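Local coordinates for mandelate racemase/muconate lactonizing enzyme-like protein (Roseovarius sp. TM1035, PDB 3RCY) that probably acts as a magnesium-dependent isomerase or lyase of the enolase superfamily, on a substrate that is not established, at residues H343-K348 with E372-A377; K28-T31 with I35-W38; T184-S189 with G223-P228; L132-H137 with P142-A147. All coordinates share one frame; numbering follows the deposited sequence.

Interaction 1: residues H343-K348 with E372-A377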
loop_
_atom_site.group_PDB
_atom_site.type_symbol
_atom_site.label_atom_id
_atom_site.label_comp_id
_atom_site.label_asym_id
_atom_site.label_seq_id
_atom_site.Cartn_x
_atom_site.Cartn_y
_atom_site.Cartn_z
ATOM N N HIS A 343 4.292 43.852 23.220
ATOM C CA HIS A 343 3.174 42.894 23.143
ATOM C C HIS A 343 2.108 43.213 24.190
ATOM O O HIS A 343 0.920 43.315 23.868
ATOM C CB HIS A 343 3.646 41.452 23.387
ATOM C CG HIS A 343 4.141 40.742 22.165
ATOM N ND1 HIS A 343 5.470 40.730 21.799
ATOM C CD2 HIS A 343 3.493 39.973 21.254
ATOM C CE1 HIS A 343 5.618 40.000 20.706
ATOM N NE2 HIS A 343 4.434 39.531 20.354
ATOM N N ASP A 344 2.539 43.351 25.443
ATOM C CA ASP A 344 1.609 43.582 26.553
ATOM C C ASP A 344 0.883 44.920 26.427
ATOM O O ASP A 344 -0.339 44.986 26.580
ATOM C CB ASP A 344 2.331 43.482 27.903
ATOM C CG ASP A 344 1.365 43.365 29.069
ATOM O OD1 ASP A 344 0.762 42.286 29.259
ATOM O OD2 ASP A 344 1.210 44.357 29.805
ATOM N N ALA A 345 1.634 45.976 26.114
ATOM C CA ALA A 345 1.070 47.322 26.003
ATOM C C ALA A 345 0.083 47.467 24.842
ATOM O O ALA A 345 -0.910 48.197 24.950
ATOM C CB ALA A 345 2.190 48.370 25.899
ATOM N N LEU A 346 0.351 46.773 23.736
ATOM C CA LEU A 346 -0.508 46.854 22.546
ATOM C C LEU A 346 -1.937 46.365 22.806
ATOM O O LEU A 346 -2.888 46.873 22.209
ATOM C CB LEU A 346 0.111 46.091 21.373
ATOM C CG LEU A 346 -0.536 46.263 19.995
ATOM C CD1 LEU A 346 -0.688 47.747 19.602
ATOM C CD2 LEU A 346 0.260 45.496 18.938
ATOM N N ILE A 347 -2.092 45.383 23.690
ATOM C CA ILE A 347 -3.434 44.970 24.107
ATOM C C ILE A 347 -3.760 45.352 25.556
ATOM O O ILE A 347 -4.682 44.793 26.160
ATOM C CB ILE A 347 -3.719 43.469 23.834
ATOM C CG1 ILE A 347 -2.737 42.561 24.602
ATOM C CG2 ILE A 347 -3.740 43.204 22.310
ATOM C CD1 ILE A 347 -3.179 41.082 24.676
ATOM N N LYS A 348 -3.011 46.318 26.088
ATOM C CA LYS A 348 -3.215 46.867 27.438
ATOM C C LYS A 348 -3.315 45.789 28.530
ATOM O O LYS A 348 -4.162 45.864 29.418
ATOM C CB LYS A 348 -4.429 47.819 27.471
ATOM C CG LYS A 348 -4.370 48.943 26.436
ATOM C CD LYS A 348 -5.436 50.010 26.660
ATOM C CE LYS A 348 -5.352 51.095 25.583
ATOM N NZ LYS A 348 -6.433 52.119 25.711
ATOM N N GLU A 372 -4.533 51.554 19.814
ATOM C CA GLU A 372 -4.373 52.038 18.448
ATOM C C GLU A 372 -3.341 53.159 18.346
ATOM O O GLU A 372 -2.527 53.165 17.427
ATOM C CB GLU A 372 -5.714 52.498 17.867
ATOM C CG GLU A 372 -5.614 52.903 16.398
ATOM C CD GLU A 372 -6.955 53.178 15.761
ATOM O OE1 GLU A 372 -7.991 52.722 16.298
ATOM O OE2 GLU A 372 -6.966 53.851 14.709
ATOM N N ALA A 373 -3.371 54.093 19.296
ATOM C CA ALA A 373 -2.419 55.205 19.320
ATOM C C ALA A 373 -0.964 54.718 19.397
ATOM O O ALA A 373 -0.095 55.227 18.686
ATOM C CB ALA A 373 -2.739 56.180 20.470
ATOM N N LEU A 374 -0.707 53.730 20.252
ATOM C CA LEU A 374 0.625 53.135 20.364
ATOM C C LEU A 374 1.081 52.479 19.052
ATOM O O LEU A 374 2.225 52.677 18.627
ATOM C CB LEU A 374 0.673 52.118 21.510
ATOM C CG LEU A 374 2.005 51.405 21.778
ATOM C CD1 LEU A 374 3.089 52.375 22.278
ATOM C CD2 LEU A 374 1.794 50.274 22.773
ATOM N N ALA A 375 0.197 51.708 18.415
ATOM C CA ALA A 375 0.523 51.078 17.129
ATOM C C ALA A 375 0.873 52.120 16.068
ATOM O O ALA A 375 1.850 51.964 15.337
ATOM C CB ALA A 375 -0.625 50.197 16.646
ATOM N N ARG A 376 0.068 53.177 15.990
ATOM C CA ARG A 376 0.310 54.270 15.041
ATOM C C ARG A 376 1.569 55.083 15.374
ATOM O O ARG A 376 2.222 55.612 14.473
ATOM C CB ARG A 376 -0.913 55.185 14.946
ATOM C CG ARG A 376 -2.142 54.507 14.376
ATOM C CD ARG A 376 -3.226 55.522 14.045
ATOM N NE ARG A 376 -4.399 54.881 13.453
ATOM C CZ ARG A 376 -4.487 54.494 12.181
ATOM N NH1 ARG A 376 -5.597 53.918 11.738
ATOM N NH2 ARG A 376 -3.467 54.670 11.352
ATOM N N ALA A 377 1.915 55.165 16.658
ATOM C CA ALA A 377 3.144 55.847 17.086
ATOM C C ALA A 377 4.384 54.999 16.794
ATOM O O ALA A 377 5.518 55.445 16.992
ATOM C CB ALA A 377 3.074 56.210 18.575
#
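Leu374 reaches across from the short helix 372-376 and sets its CD2 methyl against Ala345 CB at 3.7 Å. The same methyl lies 3.9 Å from Leu346 N, so it rests where the backbone passes from Ala345 to Leu346. Both leucines carry CG anti to the backbone N (chi1 -179° in Leu374, -170° in Leu346), and each side chain stretches out to the other helix. Leu346 uses its CD1 methyl, which meets Ala375 CB at 3.8 Å. The contact is therefore entirely apolar, two methyl pairs that join the end of helix 341-346 to helix 372-376.

Polar groups farther out order each helix on its own. Lys348, with positive phi, closes a Schellman motif at the end of the first helix, its N bonding to Ala345 O at 3.0 Å. Along the second helix Arg376 grips Glu372 side-on, with NE 3.0 Å and NH1 3.3 Å from the one oxygen OE2. That oxygen lies in the guanidinium plane and gives NE its anti lone pair. Glu372 OE1 turns to Lys28, while Lys348 NZ pairs with Glu369.

Leu346 and Ile347 also touch Pro316 of helix 316-327, and Ala375 leans on Ile10 of strand 4-12. Helix 372-376 thus lies between helix 341-346 of the barrel domain and the N-terminal antiparallel sheet.

Interaction 2: residues K28-T31 with I35-W38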
loop_
_atom_site.group_PDB
_atom_site.type_symbol
_atom_site.label_atom_id
_atom_site.label_comp_id
_atom_site.label_asym_id
_atom_site.label_seq_id
_atom_site.Cartn_x
_atom_site.Cartn_y
_atom_site.Cartn_z
ATOM N N LYS A 28 -8.466 46.572 11.420
ATOM C CA LYS A 28 -9.554 47.002 12.273
ATOM C C LYS A 28 -10.784 47.126 11.382
ATOM O O LYS A 28 -10.784 47.884 10.410
ATOM C CB LYS A 28 -9.195 48.343 12.929
ATOM C CG LYS A 28 -10.294 49.009 13.760
ATOM C CD LYS A 28 -9.979 50.513 13.879
ATOM C CE LYS A 28 -10.990 51.282 14.698
ATOM N NZ LYS A 28 -10.487 52.680 14.910
ATOM N N LEU A 29 -11.815 46.350 11.699
ATOM C CA LEU A 29 -13.068 46.398 10.965
ATOM C C LEU A 29 -14.133 47.089 11.800
ATOM O O LEU A 29 -14.160 46.951 13.022
ATOM C CB LEU A 29 -13.544 44.990 10.581
ATOM C CG LEU A 29 -12.671 44.169 9.629
ATOM C CD1 LEU A 29 -13.349 42.850 9.290
ATOM C CD2 LEU A 29 -12.368 44.949 8.361
ATOM N N THR A 30 -15.003 47.834 11.130
ATOM C CA THR A 30 -16.126 48.479 11.787
ATOM C C THR A 30 -17.402 48.114 11.040
ATOM O O THR A 30 -17.433 48.139 9.800
ATOM C CB THR A 30 -15.965 50.021 11.822
ATOM O OG1 THR A 30 -14.661 50.360 12.311
ATOM C CG2 THR A 30 -17.031 50.669 12.725
ATOM N N THR A 31 -18.443 47.765 11.797
ATOM C CA THR A 31 -19.749 47.459 11.219
ATOM C C THR A 31 -20.537 48.743 10.975
ATOM O O THR A 31 -20.152 49.816 11.444
ATOM C CB THR A 31 -20.605 46.553 12.140
ATOM O OG1 THR A 31 -20.967 47.276 13.326
ATOM C CG2 THR A 31 -19.850 45.274 12.509
ATOM N N ILE A 35 -19.784 48.745 15.763
ATOM C CA ILE A 35 -18.981 47.750 16.487
ATOM C C ILE A 35 -17.625 47.578 15.799
ATOM O O ILE A 35 -17.546 47.482 14.577
ATOM C CB ILE A 35 -19.706 46.384 16.644
ATOM C CG1 ILE A 35 -21.063 46.567 17.344
ATOM C CG2 ILE A 35 -18.834 45.389 17.428
ATOM C CD1 ILE A 35 -21.937 45.316 17.382
ATOM N N THR A 36 -16.558 47.548 16.586
ATOM C CA THR A 36 -15.221 47.406 16.020
ATOM C C THR A 36 -14.609 46.064 16.398
ATOM O O THR A 36 -14.829 45.563 17.502
ATOM C CB THR A 36 -14.278 48.550 16.462
ATOM O OG1 THR A 36 -14.167 48.550 17.892
ATOM C CG2 THR A 36 -14.800 49.904 15.991
ATOM N N GLY A 37 -13.854 45.490 15.465
ATOM C CA GLY A 37 -13.138 44.244 15.689
ATOM C C GLY A 37 -11.718 44.344 15.177
ATOM O O GLY A 37 -11.454 45.017 14.171
ATOM N N TRP A 38 -10.803 43.681 15.875
ATOM C CA TRP A 38 -9.395 43.685 15.511
ATOM C C TRP A 38 -8.919 42.298 15.108
ATOM O O TRP A 38 -9.315 41.291 15.701
ATOM C CB TRP A 38 -8.537 44.211 16.660
ATOM C CG TRP A 38 -8.654 45.698 16.884
ATOM C CD1 TRP A 38 -9.593 46.345 17.640
ATOM C CD2 TRP A 38 -7.792 46.718 16.356
ATOM N NE1 TRP A 38 -9.372 47.706 17.611
ATOM C CE2 TRP A 38 -8.274 47.962 16.831
ATOM C CE3 TRP A 38 -6.665 46.703 15.521
ATOM C CZ2 TRP A 38 -7.662 49.179 16.510
ATOM C CZ3 TRP A 38 -6.054 47.920 15.200
ATOM C CH2 TRP A 38 -6.559 49.141 15.694
#
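Lys28 leaves its strand with CG anti to the backbone N (chi1 174°) and runs on extended, while Trp38 has CG anti to the carbonyl carbon (chi1 -73°), which brings one face of the indole under the lysine chain. This is the beta hairpin of strands 24-31 and 36-41 in the N-terminal capping domain of the enolase superfamily. Lys28 CB stands 3.7 Å from the centroid of the six-membered ring, almost on its normal, a CH-pi contact; CD continues to Trp38 CZ2 at 3.8 Å. The ammonium end bonds to Glu372. A serine at Trp38 would probably leave the lysine chain without its flat support and NZ freer to swing from that carboxylate.

On the same face Thr30 runs alongside Thr36, its OG1 3.7 Å from Thr36 CG2. Lys28-Trp38 and Thr30-Thr36 are non-hydrogen-bonded pairs; between them Leu29 and Gly37 are hydrogen-bonded, Leu29 N to Gly37 O at 2.8 Å and Gly37 N to Leu29 O at 2.9 Å. On the other face Leu29 packs on helix 89-110. Toward the turn, Thr31 N bonds Ile35 O at 2.9 Å, and Ile35 N returns a bent bond (138°) to Thr31 OG1 at 3.1 Å, a hydroxyl also bonded to Asp33 OD1.

Interaction 3: residues T184-S189 with G223-P228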
loop_
_atom_site.group_PDB
_atom_site.type_symbol
_atom_site.label_atom_id
_atom_site.label_comp_id
_atom_site.label_asym_id
_atom_site.label_seq_id
_atom_site.Cartn_x
_atom_site.Cartn_y
_atom_site.Cartn_z
ATOM N N THR A 184 29.115 20.244 13.083
ATOM C CA THR A 184 29.001 21.239 14.153
ATOM C C THR A 184 27.547 21.592 14.502
ATOM O O THR A 184 27.254 21.865 15.659
ATOM C CB THR A 184 29.778 22.531 13.828
ATOM O OG1 THR A 184 29.403 22.984 12.528
ATOM C CG2 THR A 184 31.293 22.281 13.867
ATOM N N ASP A 185 26.651 21.587 13.512
ATOM C CA ASP A 185 25.208 21.777 13.758
ATOM C C ASP A 185 24.643 20.641 14.603
ATOM O O ASP A 185 23.829 20.857 15.511
ATOM C CB ASP A 185 24.416 21.858 12.438
ATOM C CG ASP A 185 24.808 23.055 11.586
ATOM O OD1 ASP A 185 25.103 24.117 12.159
ATOM O OD2 ASP A 185 24.802 22.938 10.342
ATOM N N ILE A 186 25.053 19.419 14.280
ATOM C CA ILE A 186 24.606 18.265 15.033
ATOM C C ILE A 186 25.152 18.306 16.457
ATOM O O ILE A 186 24.382 18.180 17.408
ATOM C CB ILE A 186 24.918 16.924 14.312
ATOM C CG1 ILE A 186 24.104 16.834 13.009
ATOM C CG2 ILE A 186 24.597 15.730 15.234
ATOM C CD1 ILE A 186 24.501 15.680 12.074
ATOM N N SER A 187 26.459 18.520 16.615
ATOM C CA SER A 187 27.059 18.535 17.949
ATOM C C SER A 187 26.523 19.679 18.804
ATOM O O SER A 187 26.320 19.518 20.009
ATOM C CB SER A 187 28.580 18.607 17.863
ATOM O OG SER A 187 29.085 17.512 17.127
ATOM N N LEU A 188 26.290 20.838 18.184
ATOM C CA LEU A 188 25.729 21.970 18.931
ATOM C C LEU A 188 24.301 21.661 19.395
ATOM O O LEU A 188 23.925 21.997 20.516
ATOM C CB LEU A 188 25.748 23.270 18.124
ATOM C CG LEU A 188 25.429 24.541 18.937
ATOM C CD1 LEU A 188 26.482 24.800 20.027
ATOM C CD2 LEU A 188 25.282 25.768 18.037
ATOM N N SER A 189 23.524 21.017 18.524
ATOM C CA SER A 189 22.157 20.631 18.855
ATOM C C SER A 189 22.123 19.666 20.039
ATOM O O SER A 189 21.260 19.782 20.904
ATOM C CB SER A 189 21.451 20.007 17.647
ATOM O OG SER A 189 21.282 20.967 16.621
ATOM N N GLY A 223 17.871 14.464 13.845
ATOM C CA GLY A 223 16.837 13.899 14.706
ATOM C C GLY A 223 17.344 12.773 15.588
ATOM O O GLY A 223 17.135 12.796 16.799
ATOM N N GLN A 224 18.016 11.786 14.988
ATOM C CA GLN A 224 18.478 10.631 15.748
ATOM C C GLN A 224 19.478 11.008 16.856
ATOM O O GLN A 224 19.492 10.388 17.919
ATOM C CB GLN A 224 19.021 9.528 14.819
ATOM C CG GLN A 224 20.381 9.800 14.188
ATOM C CD GLN A 224 20.754 8.742 13.157
ATOM O OE1 GLN A 224 21.573 7.859 13.423
ATOM N NE2 GLN A 224 20.136 8.819 11.981
ATOM N N ALA A 225 20.273 12.052 16.608
ATOM C CA ALA A 225 21.277 12.532 17.562
ATOM C C ALA A 225 20.675 13.141 18.832
ATOM O O ALA A 225 21.264 13.045 19.904
ATOM C CB ALA A 225 22.213 13.532 16.887
ATOM N N ILE A 226 19.502 13.755 18.711
ATOM C CA ILE A 226 18.883 14.447 19.843
ATOM C C ILE A 226 17.818 13.595 20.556
ATOM O O ILE A 226 17.307 13.989 21.602
ATOM C CB ILE A 226 18.312 15.844 19.434
ATOM C CG1 ILE A 226 17.211 15.705 18.373
ATOM C CG2 ILE A 226 19.442 16.766 18.939
ATOM C CD1 ILE A 226 16.305 16.940 18.224
ATOM N N GLU A 227 17.500 12.429 19.990
ATOM C CA GLU A 227 16.585 11.458 20.632
ATOM C C GLU A 227 16.825 11.183 22.131
ATOM O O GLU A 227 15.858 11.122 22.887
ATOM C CB GLU A 227 16.552 10.131 19.861
ATOM C CG GLU A 227 15.638 10.177 18.648
ATOM C CD GLU A 227 15.794 8.985 17.724
ATOM O OE1 GLU A 227 16.397 7.958 18.115
ATOM O OE2 GLU A 227 15.274 9.076 16.597
ATOM N N PRO A 228 18.099 11.015 22.563
ATOM C CA PRO A 228 18.330 10.673 23.980
ATOM C C PRO A 228 17.842 11.709 25.006
ATOM O O PRO A 228 17.753 11.387 26.191
ATOM C CB PRO A 228 19.859 10.529 24.066
ATOM C CG PRO A 228 20.283 10.220 22.665
ATOM C CD PRO A 228 19.365 11.036 21.806
#
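Ile186 and Ala225 bring helices 183-200 and 216-226 to a CA-CA distance of 7.1 Å, and Ser189, three residues on, stands equally far from Ile226, the residue next to Ala225. The branch methyl of Ile186 does the first touching: CG1 stands anti to the carbonyl carbon (chi1 -66°), which leaves CG2 anti to the backbone N, where it meets Ala225 CB at 3.6 Å. At the second point Ile226 lays CG2 against Ser189 CB at 4.0 Å and is as near to Ser189 O.

The serine shows carbon to its neighbour because its hydroxyl turns back along its own helix. Ser189 OG donates to Asp185 O at 2.8 Å, tilted 25° from the carbonyl plane, and that oxygen also accepts the helical bond from Ser189 N at 3.0 Å, the two donors arriving from opposite faces of the plane. A buried hydroxyl is satisfied in this way without a partner across the interface.

Both helices belong to the outer layer of the enolase-type beta/alpha barrel, and strand 205-208 runs between them in sequence. Phe208 of that strand touches both Ser189 and Ile226, closing the contact on the barrel side. At the margin Gln224 and Glu227 reach Arg254 of the second subunit, the glutamate by a salt bridge through OE2.

Interaction 4: residues L132-H137 with P142-A147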
loop_
_atom_site.group_PDB
_atom_site.type_symbol
_atom_site.label_atom_id
_atom_site.label_comp_id
_atom_site.label_asym_id
_atom_site.label_seq_id
_atom_site.Cartn_x
_atom_site.Cartn_y
_atom_site.Cartn_z
ATOM N N LEU A 132 13.449 30.360 23.952
ATOM C CA LEU A 132 14.498 30.867 24.828
ATOM C C LEU A 132 15.091 32.145 24.235
ATOM O O LEU A 132 15.713 32.119 23.171
ATOM C CB LEU A 132 15.591 29.818 25.034
ATOM C CG LEU A 132 15.108 28.518 25.681
ATOM C CD1 LEU A 132 16.226 27.488 25.752
ATOM C CD2 LEU A 132 14.539 28.820 27.065
ATOM N N TYR A 133 14.874 33.265 24.923
ATOM C CA TYR A 133 15.394 34.567 24.477
ATOM C C TYR A 133 16.572 34.973 25.359
ATOM O O TYR A 133 16.663 34.515 26.508
ATOM C CB TYR A 133 14.298 35.636 24.544
ATOM C CG TYR A 133 13.154 35.407 23.578
ATOM C CD1 TYR A 133 13.309 35.671 22.217
ATOM C CD2 TYR A 133 11.919 34.919 24.024
ATOM C CE1 TYR A 133 12.267 35.463 21.315
ATOM C CE2 TYR A 133 10.861 34.710 23.130
ATOM C CZ TYR A 133 11.051 34.983 21.775
ATOM O OH TYR A 133 10.035 34.788 20.873
ATOM N N PRO A 134 17.476 35.830 24.833
ATOM C CA PRO A 134 18.601 36.295 25.644
ATOM C C PRO A 134 18.115 36.976 26.918
ATOM O O PRO A 134 17.141 37.738 26.890
ATOM C CB PRO A 134 19.304 37.320 24.740
ATOM C CG PRO A 134 18.857 37.010 23.363
ATOM C CD PRO A 134 17.484 36.424 23.481
ATOM N N LEU A 135 18.769 36.660 28.028
ATOM C CA LEU A 135 18.606 37.396 29.273
ATOM C C LEU A 135 19.375 38.722 29.169
ATOM O O LEU A 135 20.169 38.894 28.243
ATOM C CB LEU A 135 19.096 36.540 30.452
ATOM C CG LEU A 135 18.248 35.291 30.754
ATOM C CD1 LEU A 135 18.841 34.492 31.913
ATOM C CD2 LEU A 135 16.786 35.656 31.042
ATOM N N PRO A 136 19.140 39.668 30.099
ATOM C CA PRO A 136 19.754 41.011 29.961
ATOM C C PRO A 136 21.289 41.060 29.909
ATOM O O PRO A 136 21.846 41.994 29.333
ATOM C CB PRO A 136 19.237 41.757 31.191
ATOM C CG PRO A 136 17.934 41.094 31.495
ATOM C CD PRO A 136 18.171 39.635 31.211
ATOM N N HIS A 137 21.965 40.072 30.486
ATOM C CA HIS A 137 23.436 40.031 30.460
ATOM C C HIS A 137 24.004 39.252 29.262
ATOM O O HIS A 137 25.220 39.214 29.066
ATOM C CB HIS A 137 23.974 39.442 31.764
ATOM C CG HIS A 137 23.673 37.984 31.932
ATOM N ND1 HIS A 137 22.386 37.495 31.997
ATOM C CD2 HIS A 137 24.491 36.909 32.040
ATOM C CE1 HIS A 137 22.425 36.182 32.143
ATOM N NE2 HIS A 137 23.691 35.803 32.173
ATOM N N PRO A 142 25.973 36.294 20.049
ATOM C CA PRO A 142 26.534 35.047 20.605
ATOM C C PRO A 142 25.495 34.123 21.263
ATOM O O PRO A 142 25.667 32.898 21.250
ATOM C CB PRO A 142 27.532 35.546 21.657
ATOM C CG PRO A 142 27.911 36.904 21.195
ATOM C CD PRO A 142 26.657 37.480 20.602
ATOM N N PHE A 143 24.426 34.698 21.815
ATOM C CA PHE A 143 23.388 33.907 22.493
ATOM C C PHE A 143 22.841 32.747 21.651
ATOM O O PHE A 143 22.624 31.649 22.170
ATOM C CB PHE A 143 22.227 34.792 22.949
ATOM C CG PHE A 143 21.076 34.018 23.534
ATOM C CD1 PHE A 143 21.088 33.646 24.873
ATOM C CD2 PHE A 143 19.989 33.645 22.741
ATOM C CE1 PHE A 143 20.037 32.928 25.420
ATOM C CE2 PHE A 143 18.933 32.928 23.279
ATOM C CZ PHE A 143 18.958 32.566 24.622
ATOM N N TRP A 144 22.625 32.994 20.359
ATOM C CA TRP A 144 21.955 32.018 19.486
ATOM C C TRP A 144 22.712 30.709 19.285
ATOM O O TRP A 144 22.110 29.695 18.954
ATOM C CB TRP A 144 21.565 32.649 18.138
ATOM C CG TRP A 144 20.716 33.871 18.322
ATOM C CD1 TRP A 144 21.047 35.157 17.985
ATOM C CD2 TRP A 144 19.410 33.935 18.923
ATOM N NE1 TRP A 144 20.025 36.010 18.329
ATOM C CE2 TRP A 144 19.010 35.291 18.904
ATOM C CE3 TRP A 144 18.540 32.979 19.472
ATOM C CZ2 TRP A 144 17.779 35.717 19.418
ATOM C CZ3 TRP A 144 17.310 33.402 19.973
ATOM C CH2 TRP A 144 16.945 34.763 19.945
ATOM N N THR A 145 24.022 30.732 19.496
ATOM C CA THR A 145 24.828 29.514 19.410
ATOM C C THR A 145 25.520 29.138 20.728
ATOM O O THR A 145 26.418 28.298 20.742
ATOM C CB THR A 145 25.878 29.613 18.284
ATOM O OG1 THR A 145 26.641 30.809 18.456
ATOM C CG2 THR A 145 25.199 29.632 16.910
ATOM N N SER A 146 25.095 29.756 21.828
ATOM C CA SER A 146 25.617 29.423 23.149
ATOM C C SER A 146 24.669 28.514 23.944
ATOM O O SER A 146 23.632 28.973 24.425
ATOM C CB SER A 146 25.886 30.698 23.951
ATOM O OG SER A 146 26.323 30.368 25.259
ATOM N N ALA A 147 25.035 27.241 24.097
ATOM C CA ALA A 147 24.248 26.304 24.911
ATOM C C ALA A 147 24.192 26.748 26.369
ATOM O O ALA A 147 23.141 26.679 27.001
ATOM C CB ALA A 147 24.797 24.882 24.798
#
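Pro134 lies across one face of the Phe143 ring, its CG 3.6 Å from Phe143 CD2 and 4.0 Å from the ring centroid, a CH-pi contact 27° off the normal. The two belong to the connection after strand 126-131 of the enolase-type barrel, where the chain turns through the short helix 140-143 before helix 147-159. This is the tight part. Phe143 carries CG anti to the backbone N (chi1 175°), which sends the ring in among the backbone atoms of the opposite segment: Leu132 O approaches its edge, 3.3 Å from Phe143 CE2, while Tyr133 C lies 3.5 Å from Phe143 CZ. Met149 and Ser153 of helix 147-159 also pack on the phenyl ring, and the ring of His138 meets it. A leucine at Phe143 would probably lose the flat face under Pro134 and leave a gap beside the Leu132 carbonyl.

The side toward solvent is looser. Trp144 is exposed, and only the far rim of its indole takes part, with CH2 3.9 Å from Pro134 CD and CZ3 3.8 Å from Leu132 O. Phe143 turns its edge to the indole face while giving a face to Pro134; all three side chains meet. Tyr133, whose ring stacks with Trp19, makes a long, light touch: CD1 comes to the indole edge, 4.4 Å from Trp144 CH2.

From the N terminus, interaction 2 comes first and closes a hairpin turn of three residues in the capping domain. Interaction 4 follows, closing a short loop of four residues at the start of the barrel domain. Interaction 3 spans 33 residues and joins two helices of the barrel's outer layer; interaction 1 closes a 23-residue excursion near the C-terminal end. All four are in series, and none nests or crosses. Space pairs them differently: interactions 3 and 4 touch through Leu188 CD1 and Thr145 O, 3.6 Å apart, whereas Glu372 OE1 bridges to Lys28 NZ at 2.9 Å, tying interaction 1 to interaction 2 and the C-terminal segment to the capping sheet.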